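Long-range contacts in uncharacterized protein (Nostoc punctiforme, PDB 2QDR), which is of unknown function but, with its cupin-type double-stranded beta-helix fold, has been proposed to be a dioxygenase: residues S38-A43 against L83-D88; Q54-N59 against D259-C264; G242-G247 against G279-R284. All blocks are in the same frame, centred on the assembly; numbering follows the deposited sequence.

Interaction 1: S38-A43 against L83-D88; sequences SGRRTA and LLTWHD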
loop_
_atom_site.group_PDB
_atom_site.type_symbol
_atom_site.label_atom_id
_atom_site.label_comp_id
_atom_site.label_asym_id
_atom_site.label_seq_id
_atom_site.Cartn_x
_atom_site.Cartn_y
_atom_site.Cartn_z
ATOM N N SER A 38 -29.543 -21.978 13.362
ATOM C CA SER A 38 -29.922 -23.164 12.618
ATOM C C SER A 38 -31.337 -23.624 12.894
ATOM O O SER A 38 -31.844 -23.423 13.991
ATOM C CB SER A 38 -28.992 -24.298 13.035
ATOM O OG SER A 38 -27.637 -23.905 12.912
ATOM N N GLY A 39 -31.954 -24.236 11.881
ATOM C CA GLY A 39 -33.296 -24.815 11.959
ATOM C C GLY A 39 -34.460 -24.046 12.546
ATOM O O GLY A 39 -35.297 -24.647 13.211
ATOM N N ARG A 40 -34.548 -22.742 12.282
ATOM C CA ARG A 40 -35.635 -21.928 12.854
ATOM C C ARG A 40 -36.905 -21.803 12.000
ATOM O O ARG A 40 -36.866 -21.841 10.776
ATOM C CB ARG A 40 -35.150 -20.513 13.192
ATOM C CG ARG A 40 -34.057 -20.450 14.242
ATOM C CD ARG A 40 -33.840 -19.005 14.683
ATOM N NE ARG A 40 -32.763 -18.861 15.665
ATOM C CZ ARG A 40 -32.447 -17.728 16.299
ATOM N NH1 ARG A 40 -33.159 -16.612 16.144
ATOM N NH2 ARG A 40 -31.429 -17.724 17.160
ATOM N N ARG A 41 -38.019 -21.621 12.709
ATOM C CA ARG A 41 -39.342 -21.455 12.154
ATOM C C ARG A 41 -39.560 -19.947 12.041
ATOM O O ARG A 41 -39.238 -19.240 12.986
ATOM C CB ARG A 41 -40.362 -22.057 13.111
ATOM C CG ARG A 41 -41.811 -22.145 12.636
ATOM C CD ARG A 41 -42.662 -22.618 13.824
ATOM N NE ARG A 41 -44.086 -22.907 13.570
ATOM C CZ ARG A 41 -45.061 -21.997 13.391
ATOM N NH1 ARG A 41 -44.808 -20.684 13.343
ATOM N NH2 ARG A 41 -46.312 -22.412 13.200
ATOM N N THR A 42 -40.088 -19.452 10.928
ATOM C CA THR A 42 -40.344 -18.018 10.805
ATOM C C THR A 42 -41.766 -17.701 11.273
ATOM O O THR A 42 -42.558 -18.605 11.569
ATOM C CB THR A 42 -40.177 -17.544 9.372
ATOM O OG1 THR A 42 -41.178 -18.163 8.554
ATOM C CG2 THR A 42 -38.782 -17.900 8.863
ATOM N N ALA A 43 -42.069 -16.409 11.355
ATOM C CA ALA A 43 -43.389 -15.926 11.747
ATOM C C ALA A 43 -44.420 -16.233 10.673
ATOM O O ALA A 43 -45.582 -16.404 10.982
ATOM C CB ALA A 43 -43.360 -14.430 12.008
ATOM N N LEU A 83 -42.636 -11.924 17.399
ATOM C CA LEU A 83 -41.705 -13.033 17.303
ATOM C C LEU A 83 -41.370 -13.315 15.827
ATOM O O LEU A 83 -42.195 -13.848 15.092
ATOM C CB LEU A 83 -42.318 -14.250 17.997
ATOM C CG LEU A 83 -41.408 -15.434 18.309
ATOM C CD1 LEU A 83 -40.389 -15.090 19.392
ATOM C CD2 LEU A 83 -42.241 -16.629 18.746
ATOM N N LEU A 84 -40.162 -12.938 15.403
ATOM C CA LEU A 84 -39.699 -13.106 14.007
ATOM C C LEU A 84 -39.298 -14.535 13.630
ATOM O O LEU A 84 -39.821 -15.095 12.658
ATOM C CB LEU A 84 -38.536 -12.147 13.729
ATOM C CG LEU A 84 -38.823 -10.643 13.506
ATOM C CD1 LEU A 84 -39.961 -10.056 14.315
ATOM C CD2 LEU A 84 -37.534 -9.814 13.740
ATOM N N THR A 85 -38.328 -15.090 14.354
ATOM C CA THR A 85 -37.858 -16.465 14.142
ATOM C C THR A 85 -37.518 -17.089 15.469
ATOM O O THR A 85 -37.160 -16.384 16.413
ATOM C CB THR A 85 -36.586 -16.597 13.261
ATOM O OG1 THR A 85 -35.504 -15.859 13.848
ATOM C CG2 THR A 85 -36.837 -16.093 11.865
ATOM N N TRP A 86 -37.665 -18.407 15.553
ATOM C CA TRP A 86 -37.343 -19.133 16.780
ATOM C C TRP A 86 -37.130 -20.615 16.530
ATOM O O TRP A 86 -37.503 -21.145 15.487
ATOM C CB TRP A 86 -38.429 -18.946 17.844
ATOM C CG TRP A 86 -39.765 -19.566 17.543
ATOM C CD1 TRP A 86 -40.249 -20.750 18.034
ATOM C CD2 TRP A 86 -40.789 -19.038 16.697
ATOM N NE1 TRP A 86 -41.508 -20.985 17.548
ATOM C CE2 TRP A 86 -41.863 -19.950 16.723
ATOM C CE3 TRP A 86 -40.906 -17.883 15.920
ATOM C CZ2 TRP A 86 -43.044 -19.732 16.008
ATOM C CZ3 TRP A 86 -42.076 -17.672 15.213
ATOM C CH2 TRP A 86 -43.125 -18.589 15.259
ATOM N N HIS A 87 -36.501 -21.253 17.513
ATOM C CA HIS A 87 -36.226 -22.684 17.514
ATOM C C HIS A 87 -36.836 -23.178 18.815
ATOM O O HIS A 87 -36.928 -22.406 19.773
ATOM C CB HIS A 87 -34.725 -22.977 17.386
ATOM C CG HIS A 87 -34.393 -24.438 17.320
ATOM N ND1 HIS A 87 -33.610 -25.071 18.261
ATOM C CD2 HIS A 87 -34.797 -25.403 16.462
ATOM C CE1 HIS A 87 -33.512 -26.353 17.960
ATOM N NE2 HIS A 87 -34.225 -26.581 16.873
ATOM N N ASP A 88 -37.282 -24.436 18.848
ATOM C CA ASP A 88 -37.913 -25.007 20.069
ATOM C C ASP A 88 -36.977 -25.131 21.285
ATOM O O ASP A 88 -37.468 -25.193 22.407
ATOM C CB ASP A 88 -38.591 -26.361 19.782
ATOM C CG ASP A 88 -39.815 -26.233 18.870
ATOM O OD1 ASP A 88 -39.900 -25.263 18.079
ATOM O OD2 ASP A 88 -40.689 -27.122 18.942
#
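Arg41 lies alongside Trp86, the two side chains pointing the same way from an antiparallel hydrogen-bonded pair. The arginine starts with CB 3.8 Å from Trp86 O. CG is anti to the backbone N (chi1 -173°), and the chain runs on extended to NE, which brings CD to 3.6 Å from Trp86 CZ2. NE turns to a weak bond with Lys46 O. At the tip, NH1 reaches Trp86 CH2 at 3.3 Å and is equally near CZ2, with the guanidinium and ring planes 31° apart, so the approach is oblique rather than a flat stack. The indole also has a partner on each face, both offset toward the rim: Leu83 CD2 on one, Arg41 O on the other. With an alanine at Trp86, the aliphatic and guanidinium parts of Arg41 would probably lose their flanking surface, leaving a gap beside Leu83. In this protein of cupin-type double-stranded beta-helix fold, two backbone bonds pair strand 41-42 antiparallel with strand 79-86: Arg41 N donates to Trp86 O at 2.9 Å, and Trp86 N returns a bond to Arg41 O at 3.1 Å. Just before Trp86, Leu84 and Thr85 both face Thr93 in a classic beta bulge. On the face opposite the indole, Thr42 CG2 meets Thr85 CG2 at 4.0 Å. Arg40 crosses Thr85 at about a right angle, and its NH1 gives Thr85 OG1 a weak bond of 3.4 Å at the guanidinium edge. The stronger partners lie elsewhere, Asn36 O for Arg40 NE and Tyr261 OH for Thr85 OG1.

Interaction 2: Q54-N59 against D259-C264; sequences QFFDTN and DHYWYC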
loop_
_atom_site.group_PDB
_atom_site.type_symbol
_atom_site.label_atom_id
_atom_site.label_comp_id
_atom_site.label_asym_id
_atom_site.label_seq_id
_atom_site.Cartn_x
_atom_site.Cartn_y
_atom_site.Cartn_z
ATOM N N GLN A 54 -36.491 -16.485 3.318
ATOM C CA GLN A 54 -37.826 -15.960 3.635
ATOM C C GLN A 54 -37.724 -14.492 4.016
ATOM O O GLN A 54 -36.906 -14.139 4.862
ATOM C CB GLN A 54 -38.488 -16.719 4.770
ATOM C CG GLN A 54 -38.627 -18.211 4.547
ATOM C CD GLN A 54 -39.432 -18.875 5.639
ATOM O OE1 GLN A 54 -40.351 -18.279 6.190
ATOM N NE2 GLN A 54 -39.126 -20.130 5.925
ATOM N N PHE A 55 -38.560 -13.656 3.392
ATOM C CA PHE A 55 -38.589 -12.227 3.638
ATOM C C PHE A 55 -39.984 -11.795 4.056
ATOM O O PHE A 55 -40.967 -12.266 3.482
ATOM C CB PHE A 55 -38.253 -11.439 2.372
ATOM C CG PHE A 55 -37.071 -11.958 1.600
ATOM C CD1 PHE A 55 -35.860 -12.184 2.227
ATOM C CD2 PHE A 55 -37.131 -12.084 0.206
ATOM C CE1 PHE A 55 -34.743 -12.631 1.511
ATOM C CE2 PHE A 55 -36.013 -12.514 -0.534
ATOM C CZ PHE A 55 -34.818 -12.791 0.128
ATOM N N PHE A 56 -40.081 -10.888 5.027
ATOM C CA PHE A 56 -41.388 -10.380 5.469
ATOM C C PHE A 56 -41.310 -9.059 6.247
ATOM O O PHE A 56 -40.282 -8.716 6.836
ATOM C CB PHE A 56 -42.157 -11.428 6.290
ATOM C CG PHE A 56 -41.420 -11.944 7.483
ATOM C CD1 PHE A 56 -40.610 -13.069 7.378
ATOM C CD2 PHE A 56 -41.566 -11.336 8.724
ATOM C CE1 PHE A 56 -39.943 -13.569 8.481
ATOM C CE2 PHE A 56 -40.897 -11.829 9.837
ATOM C CZ PHE A 56 -40.091 -12.951 9.717
ATOM N N ASP A 57 -42.427 -8.337 6.219
ATOM C CA ASP A 57 -42.581 -7.066 6.883
ATOM C C ASP A 57 -42.894 -7.366 8.337
ATOM O O ASP A 57 -43.885 -8.030 8.620
ATOM C CB ASP A 57 -43.724 -6.275 6.223
ATOM C CG ASP A 57 -43.882 -4.849 6.757
ATOM O OD1 ASP A 57 -43.082 -4.385 7.599
ATOM O OD2 ASP A 57 -44.839 -4.176 6.307
ATOM N N THR A 58 -42.052 -6.889 9.254
ATOM C CA THR A 58 -42.273 -7.095 10.694
ATOM C C THR A 58 -43.498 -6.309 11.208
ATOM O O THR A 58 -44.070 -6.694 12.234
ATOM C CB THR A 58 -41.021 -6.767 11.550
ATOM O OG1 THR A 58 -40.624 -5.396 11.365
ATOM C CG2 THR A 58 -39.867 -7.691 11.176
ATOM N N ASN A 59 -43.891 -5.230 10.512
ATOM C CA ASN A 59 -45.081 -4.453 10.870
ATOM C C ASN A 59 -46.328 -5.346 10.895
ATOM O O ASN A 59 -47.142 -5.232 11.800
ATOM C CB ASN A 59 -45.346 -3.301 9.886
ATOM C CG ASN A 59 -44.280 -2.205 9.910
ATOM O OD1 ASN A 59 -43.750 -1.840 10.949
ATOM N ND2 ASN A 59 -44.029 -1.627 8.752
ATOM N N ASP A 259 -37.935 -1.772 8.323
ATOM C CA ASP A 259 -38.671 -2.701 9.204
ATOM C C ASP A 259 -38.935 -4.115 8.614
ATOM O O ASP A 259 -39.628 -4.907 9.242
ATOM C CB ASP A 259 -39.968 -2.064 9.792
ATOM C CG ASP A 259 -39.694 -0.794 10.599
ATOM O OD1 ASP A 259 -38.632 -0.666 11.243
ATOM O OD2 ASP A 259 -40.573 0.078 10.621
ATOM N N HIS A 260 -38.369 -4.435 7.445
ATOM C CA HIS A 260 -38.506 -5.785 6.867
ATOM C C HIS A 260 -37.364 -6.621 7.426
ATOM O O HIS A 260 -36.277 -6.112 7.691
ATOM C CB HIS A 260 -38.497 -5.789 5.343
ATOM C CG HIS A 260 -39.778 -5.311 4.730
ATOM N ND1 HIS A 260 -40.579 -6.126 3.957
ATOM C CD2 HIS A 260 -40.436 -4.133 4.841
ATOM C CE1 HIS A 260 -41.645 -5.450 3.571
ATOM N NE2 HIS A 260 -41.588 -4.241 4.102
ATOM N N TYR A 261 -37.627 -7.902 7.615
ATOM C CA TYR A 261 -36.658 -8.841 8.160
ATOM C C TYR A 261 -36.494 -10.061 7.271
ATOM O O TYR A 261 -37.396 -10.398 6.497
ATOM C CB TYR A 261 -37.141 -9.260 9.550
ATOM C CG TYR A 261 -36.432 -10.431 10.204
ATOM C CD1 TYR A 261 -36.870 -11.723 9.974
ATOM C CD2 TYR A 261 -35.361 -10.246 11.068
ATOM C CE1 TYR A 261 -36.268 -12.796 10.550
ATOM C CE2 TYR A 261 -34.737 -11.330 11.666
ATOM C CZ TYR A 261 -35.206 -12.607 11.402
ATOM O OH TYR A 261 -34.623 -13.711 11.969
ATOM N N TRP A 262 -35.340 -10.713 7.370
ATOM C CA TRP A 262 -35.108 -11.931 6.607
ATOM C C TRP A 262 -34.421 -13.020 7.427
ATOM O O TRP A 262 -33.850 -12.760 8.487
ATOM C CB TRP A 262 -34.309 -11.652 5.334
ATOM C CG TRP A 262 -32.928 -11.203 5.505
ATOM C CD1 TRP A 262 -31.818 -11.982 5.586
ATOM C CD2 TRP A 262 -32.480 -9.856 5.549
ATOM N NE1 TRP A 262 -30.700 -11.202 5.701
ATOM C CE2 TRP A 262 -31.079 -9.888 5.691
ATOM C CE3 TRP A 262 -33.131 -8.617 5.513
ATOM C CZ2 TRP A 262 -30.313 -8.731 5.770
ATOM C CZ3 TRP A 262 -32.374 -7.478 5.605
ATOM C CH2 TRP A 262 -30.978 -7.537 5.729
ATOM N N TYR A 263 -34.534 -14.239 6.905
ATOM C CA TYR A 263 -33.952 -15.436 7.480
ATOM C C TYR A 263 -33.590 -16.361 6.332
ATOM O O TYR A 263 -34.445 -16.751 5.557
ATOM C CB TYR A 263 -34.912 -16.134 8.447
ATOM C CG TYR A 263 -34.373 -17.456 8.946
ATOM C CD1 TYR A 263 -33.367 -17.494 9.902
ATOM C CD2 TYR A 263 -34.870 -18.668 8.473
ATOM C CE1 TYR A 263 -32.862 -18.706 10.376
ATOM C CE2 TYR A 263 -34.368 -19.889 8.934
ATOM C CZ TYR A 263 -33.365 -19.902 9.885
ATOM O OH TYR A 263 -32.872 -21.101 10.350
ATOM N N CYS A 264 -32.313 -16.691 6.232
ATOM C CA CYS A 264 -31.796 -17.540 5.187
ATOM C C CYS A 264 -31.021 -18.666 5.840
ATOM O O CYS A 264 -29.879 -18.446 6.254
ATOM C CB CYS A 264 -30.884 -16.717 4.287
ATOM S SG CYS A 264 -31.709 -15.249 3.637
#
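Asp57 and His260 stack flat against each other, the carboxylate and imidazole planes only 7° apart. Asp57 CB sits over one face of the ring, 3.7 Å from its centroid, which makes a CH-pi contact, while CG follows over NE2 at 3.6 Å. His260 ND1 is bonded to Tyr254 OH, which should limit rotation of the ring. Asp57 OD1 in turn accepts from Asn59 N at 3.1 Å, met from above the carboxylate plane, in an Asx turn. Between them, Thr58 N donates to Asp259 O at 3.1 Å.

Phe55, on the same side of the sheet, presents its edge to Trp262: CD1 comes 3.5 Å from Trp262 CB, close to the plane of the phenyl ring.

On the other side Phe56 and Tyr261 run side by side with ring planes at 52°, neither a stack nor an edge-to-face pair, and Phe56 CZ touches Tyr261 CD1 at 3.5 Å. Thr58 CG2 adds a contact of 3.5 Å to Tyr261 CB. Tyr261 OH is hydrogen-bonded to Glu241 OE1 and Thr85 OG1.

The Phe56 and Tyr261 backbones form a hydrogen-bonded antiparallel pair, Tyr261 N bonding to Phe56 O at 2.9 Å. Within the chain, strand 54-57 forms the edge of an antiparallel sheet of the cupin-type fold; strand 260-264 lies next to it and pairs on its other side with strand 240-245, while Leu84 of strand 79-86 packs on Thr58 and Tyr261.

Interaction 3: G242-G247 against G279-R284; sequences GYCLTG and GLFFVR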
loop_
_atom_site.group_PDB
_atom_site.type_symbol
_atom_site.label_atom_id
_atom_site.label_comp_id
_atom_site.label_asym_id
_atom_site.label_seq_id
_atom_site.Cartn_x
_atom_site.Cartn_y
_atom_site.Cartn_z
ATOM N N GLY A 242 -31.377 -10.841 9.156
ATOM C CA GLY A 242 -31.135 -9.411 9.168
ATOM C C GLY A 242 -32.391 -8.582 9.194
ATOM O O GLY A 242 -33.479 -9.098 8.940
ATOM N N TYR A 243 -32.220 -7.296 9.505
ATOM C CA TYR A 243 -33.316 -6.344 9.607
ATOM C C TYR A 243 -32.925 -5.080 8.871
ATOM O O TYR A 243 -31.799 -4.601 9.026
ATOM C CB TYR A 243 -33.552 -6.051 11.070
ATOM C CG TYR A 243 -34.814 -5.306 11.419
ATOM C CD1 TYR A 243 -34.847 -3.925 11.450
ATOM C CD2 TYR A 243 -35.958 -5.996 11.808
ATOM C CE1 TYR A 243 -36.005 -3.246 11.814
ATOM C CE2 TYR A 243 -37.115 -5.331 12.180
ATOM C CZ TYR A 243 -37.138 -3.960 12.187
ATOM O OH TYR A 243 -38.305 -3.306 12.545
ATOM N N CYS A 244 -33.842 -4.550 8.064
ATOM C CA CYS A 244 -33.597 -3.331 7.295
ATOM C C CYS A 244 -33.947 -2.103 8.130
ATOM O O CYS A 244 -35.100 -1.936 8.520
ATOM C CB CYS A 244 -34.413 -3.324 6.010
ATOM S SG CYS A 244 -34.271 -1.746 5.149
ATOM N N LEU A 245 -32.959 -1.240 8.351
ATOM C CA LEU A 245 -33.106 -0.036 9.166
ATOM C C LEU A 245 -33.454 1.205 8.363
ATOM O O LEU A 245 -34.142 2.080 8.877
ATOM C CB LEU A 245 -31.815 0.181 9.968
ATOM C CG LEU A 245 -31.427 -0.982 10.918
ATOM C CD1 LEU A 245 -30.013 -0.839 11.464
ATOM C CD2 LEU A 245 -32.432 -1.134 12.073
ATOM N N THR A 246 -32.966 1.294 7.125
ATOM C CA THR A 246 -33.278 2.430 6.268
ATOM C C THR A 246 -33.012 2.064 4.798
ATOM O O THR A 246 -32.258 1.134 4.511
ATOM C CB THR A 246 -32.512 3.716 6.723
ATOM O OG1 THR A 246 -33.167 4.866 6.183
ATOM C CG2 THR A 246 -31.062 3.701 6.307
ATOM N N GLY A 247 -33.647 2.790 3.881
ATOM C CA GLY A 247 -33.485 2.560 2.447
ATOM C C GLY A 247 -34.173 1.293 1.993
ATOM O O GLY A 247 -35.153 0.869 2.616
ATOM N N GLY A 279 -28.957 1.537 1.308
ATOM C CA GLY A 279 -29.601 1.349 2.608
ATOM C C GLY A 279 -28.689 0.889 3.729
ATOM O O GLY A 279 -27.514 0.611 3.503
ATOM N N LEU A 280 -29.257 0.821 4.935
ATOM C CA LEU A 280 -28.561 0.385 6.141
ATOM C C LEU A 280 -29.273 -0.870 6.622
ATOM O O LEU A 280 -30.503 -0.884 6.702
ATOM C CB LEU A 280 -28.581 1.444 7.236
ATOM C CG LEU A 280 -27.863 1.140 8.557
ATOM C CD1 LEU A 280 -26.407 0.800 8.349
ATOM C CD2 LEU A 280 -28.009 2.328 9.516
ATOM N N PHE A 281 -28.496 -1.896 6.972
ATOM C CA PHE A 281 -29.028 -3.183 7.384
ATOM C C PHE A 281 -28.317 -3.825 8.563
ATOM O O PHE A 281 -27.104 -3.879 8.571
ATOM C CB PHE A 281 -28.857 -4.162 6.222
ATOM C CG PHE A 281 -29.476 -3.705 4.926
ATOM C CD1 PHE A 281 -28.736 -2.963 4.009
ATOM C CD2 PHE A 281 -30.791 -4.029 4.611
ATOM C CE1 PHE A 281 -29.303 -2.539 2.826
ATOM C CE2 PHE A 281 -31.351 -3.611 3.427
ATOM C CZ PHE A 281 -30.604 -2.865 2.537
ATOM N N PHE A 282 -29.073 -4.317 9.542
ATOM C CA PHE A 282 -28.524 -5.031 10.690
ATOM C C PHE A 282 -28.433 -6.465 10.209
ATOM O O PHE A 282 -29.443 -7.012 9.765
ATOM C CB PHE A 282 -29.434 -4.942 11.909
ATOM C CG PHE A 282 -28.969 -5.751 13.096
ATOM C CD1 PHE A 282 -28.127 -5.196 14.046
ATOM C CD2 PHE A 282 -29.414 -7.062 13.289
ATOM C CE1 PHE A 282 -27.714 -5.939 15.162
ATOM C CE2 PHE A 282 -29.008 -7.805 14.403
ATOM C CZ PHE A 282 -28.152 -7.243 15.335
ATOM N N VAL A 283 -27.245 -7.063 10.263
ATOM C CA VAL A 283 -27.043 -8.430 9.784
ATOM C C VAL A 283 -26.357 -9.276 10.832
ATOM O O VAL A 283 -25.526 -8.770 11.585
ATOM C CB VAL A 283 -26.175 -8.446 8.510
ATOM C CG1 VAL A 283 -26.082 -9.864 7.922
ATOM C CG2 VAL A 283 -26.737 -7.487 7.483
ATOM N N ARG A 284 -26.683 -10.565 10.849
ATOM C CA ARG A 284 -26.095 -11.495 11.788
ATOM C C ARG A 284 -25.867 -12.834 11.045
ATOM O O ARG A 284 -26.801 -13.382 10.472
ATOM C CB ARG A 284 -27.009 -11.555 13.009
ATOM C CG ARG A 284 -26.397 -12.187 14.196
ATOM C CD ARG A 284 -27.025 -11.734 15.509
ATOM N NE ARG A 284 -28.383 -12.205 15.762
ATOM C CZ ARG A 284 -28.730 -13.239 16.533
ATOM N NH1 ARG A 284 -27.835 -13.984 17.172
ATOM N NH2 ARG A 284 -30.011 -13.535 16.688
#
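The Phe281 ring meets Cys244 obliquely: SG is 4.7 Å from the ring centroid and 47° off its normal, so the sulfur-aromatic contact is neither over the face nor in the plane. Phe281 CE2 lies 3.9 Å from Cys244 SG, and Cys244 CB is 3.9 Å from Phe281 CD2. The Phe282 ring, on the opposite side of the sheet, leads away from strand 242-245 and meets Phe116 instead; its CB stays behind, 4.2 Å from Leu245 CD1. That methyl also touches Leu280 CG at 4.1 Å. Further along, Thr246 CG2 packs on Leu280 CB at 3.5 Å, and the second subunit reaches this end, with its Asp277 on Thr246 and its His227 on Leu280.

The backbone pairing is antiparallel, the strand axes at 164°. Leu280 O takes two donors, Leu245 N at 3.0 Å and, weakly, Thr246 N. This shared acceptor marks a classic beta bulge that shifts the register by one between Cys244 and Thr246, just where the chain turns a corner. Tyr243 and Phe282 pack on Leu157 of another sheet, while Cys244 and Phe281 are turned to the other side, consistent with the wall of a cupin-type double-stranded beta-helix.

How the interactions relate
Interactions 1 and 2 have centres 12 Å apart and are joined by side chains: Thr42 OG1 probably hydrogen-bonds Gln54 OE1 (2.5 Å), and Leu84 CD2 packs on Tyr261 CD2 at 3.5 Å. Interactions 2 and 3, with centres 10 Å apart, share a sheet, since Asp259 N bonds Cys244 O at 2.8 Å and His260 O takes Cys244 N at 2.9 Å. Interactions 1 and 3 do not touch; their centres are 19 Å apart. An unidentified bound ligand lies about 3 Å from the side chain of Trp262 and about 5 Å from that of Phe281, so interactions 2 and 3 probably border its pocket, whereas Thr42 of interaction 1 stands about 12 Å off.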